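Local coordinates for aspartate semialdehyde dehydrogenase (Francisella tularensis subsp. tularensis, PDB 4WOJ), which catalyses the step of lysine, methionine and threonine biosynthesis that links aspartyl phosphate and aspartate semialdehyde, probably using NADPH for the reductive dephosphorylation, at the interface of chains A and B. Numbering follows the deposited sequence. Chains: chain A/B, Aspartate semialdehyde dehydrogenase.

The interface of chains A and B. Residues chain A 310-311, 314-315; chain B 221, 231, 233.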
loop_
_atom_site.group_PDB
_atom_site.type_symbol
_atom_site.label_atom_id
_atom_site.label_comp_id
_atom_site.label_asym_id
_atom_site.label_seq_id
_atom_site.Cartn_x
_atom_site.Cartn_y
_atom_site.Cartn_z
ATOM N N ASN A 310 7.709 12.948 -11.984
ATOM C CA ASN A 310 8.774 12.202 -12.641
ATOM C C ASN A 310 9.503 11.355 -11.590
ATOM O O ASN A 310 9.426 11.627 -10.391
ATOM C CB ASN A 310 9.768 13.153 -13.296
ATOM C CG ASN A 310 10.580 13.929 -12.278
ATOM O OD1 ASN A 310 11.556 13.420 -11.734
ATOM N ND2 ASN A 310 10.171 15.158 -12.005
ATOM N N LYS A 311 10.229 10.355 -12.069
ATOM C CA LYS A 311 10.782 9.315 -11.218
ATOM C C LYS A 311 11.736 9.841 -10.174
ATOM O O LYS A 311 11.566 9.615 -8.972
ATOM C CB LYS A 311 11.475 8.285 -12.089
ATOM C CG LYS A 311 11.975 7.056 -11.328
ATOM C CD LYS A 311 12.544 6.017 -12.277
ATOM C CE LYS A 311 12.737 4.688 -11.598
ATOM N NZ LYS A 311 12.804 3.632 -12.631
ATOM N N THR A 314 9.968 11.826 -7.541
ATOM C CA THR A 314 8.973 11.024 -6.839
ATOM C C THR A 314 9.649 10.075 -5.855
ATOM O O THR A 314 9.275 9.994 -4.691
ATOM C CB THR A 314 8.144 10.189 -7.814
ATOM O OG1 THR A 314 7.414 11.045 -8.704
ATOM C CG2 THR A 314 7.197 9.323 -7.064
ATOM N N LEU A 315 10.645 9.358 -6.320
ATOM C CA LEU A 315 11.360 8.440 -5.412
ATOM C C LEU A 315 12.128 9.177 -4.325
ATOM O O LEU A 315 12.185 8.724 -3.196
ATOM C CB LEU A 315 12.243 7.461 -6.175
ATOM C CG LEU A 315 11.408 6.500 -7.017
ATOM C CD1 LEU A 315 12.229 5.490 -7.770
ATOM C CD2 LEU A 315 10.380 5.773 -6.181
ATOM N N VAL B 221 16.948 1.881 -5.983
ATOM C CA VAL B 221 17.122 3.319 -6.215
ATOM C C VAL B 221 17.116 4.125 -4.918
ATOM O O VAL B 221 17.983 4.984 -4.711
ATOM C CB VAL B 221 16.054 3.857 -7.186
ATOM C CG1 VAL B 221 16.445 5.244 -7.682
ATOM C CG2 VAL B 221 15.891 2.924 -8.367
ATOM N N TRP B 231 6.588 4.813 -7.588
ATOM C CA TRP B 231 6.974 4.832 -8.998
ATOM C C TRP B 231 7.551 3.497 -9.437
ATOM O O TRP B 231 8.577 3.071 -8.928
ATOM C CB TRP B 231 7.990 5.908 -9.283
ATOM C CG TRP B 231 8.158 6.167 -10.754
ATOM C CD1 TRP B 231 8.869 5.413 -11.651
ATOM C CD2 TRP B 231 7.619 7.258 -11.495
ATOM N NE1 TRP B 231 8.808 5.976 -12.896
ATOM C CE2 TRP B 231 8.048 7.115 -12.828
ATOM C CE3 TRP B 231 6.855 8.377 -11.157
ATOM C CZ2 TRP B 231 7.708 8.048 -13.838
ATOM C CZ3 TRP B 231 6.503 9.314 -12.182
ATOM C CH2 TRP B 231 6.930 9.130 -13.490
ATOM N N ASP B 233 8.723 1.547 -12.965
ATOM C CA ASP B 233 9.011 1.533 -14.407
ATOM C C ASP B 233 9.194 2.946 -15.039
ATOM O O ASP B 233 9.580 3.892 -14.374
ATOM C CB ASP B 233 7.978 0.700 -15.168
ATOM C CG ASP B 233 8.628 -0.164 -16.255
ATOM O OD1 ASP B 233 8.686 0.304 -17.431
ATOM O OD2 ASP B 233 9.092 -1.294 -15.931
#
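The backbone entering helix 311-317, from A:Asn310 into A:Lys311, lies over one face of the B:Trp231 indole, with A:Lys311 CA 3.7 Å above the ring plane near its centre and the carbonyl carbon of A:Asn310 at a similar height nearer the rim. Both chains contribute from the region of the family's dimerisation domain in this homodimeric aspartate semialdehyde dehydrogenase, and the two-fold axis repeats the patch with the chains exchanged. The A:Lys311 side chain continues the cover over the pyrrole part: CB stands 3.7 Å from the centroid of the five-membered ring. With CG anti to the backbone N (chi1 -174°) and an extended chain beyond, its methylenes run past the indole, CG reaching CD1 of B:Trp231 at 3.5 Å. The amine NZ ends 3.7 Å from the carbonyl O of B:Asp233, beyond hydrogen-bonding reach, so the lysine's contact here is largely aliphatic.

That same carbonyl accepts a 2.7 Å hydrogen bond from the indole NE1 of B:Trp231; the bond is bent, 134° at the hydrogen, yet should limit rotation of the ring. On the helix side, A:Thr314 OG1 donates to the carbonyl O of A:Asn310 four residues earlier at 2.7 Å, tying the first turn to the residue before it; the donor stands above the carbonyl plane. A:Leu315 approaches from the root of the indole, its CD2 3.9 Å from B:Trp231 CB, while its CD1 branch points to B:Val221 CB at 4.2 Å, a looser apolar contact.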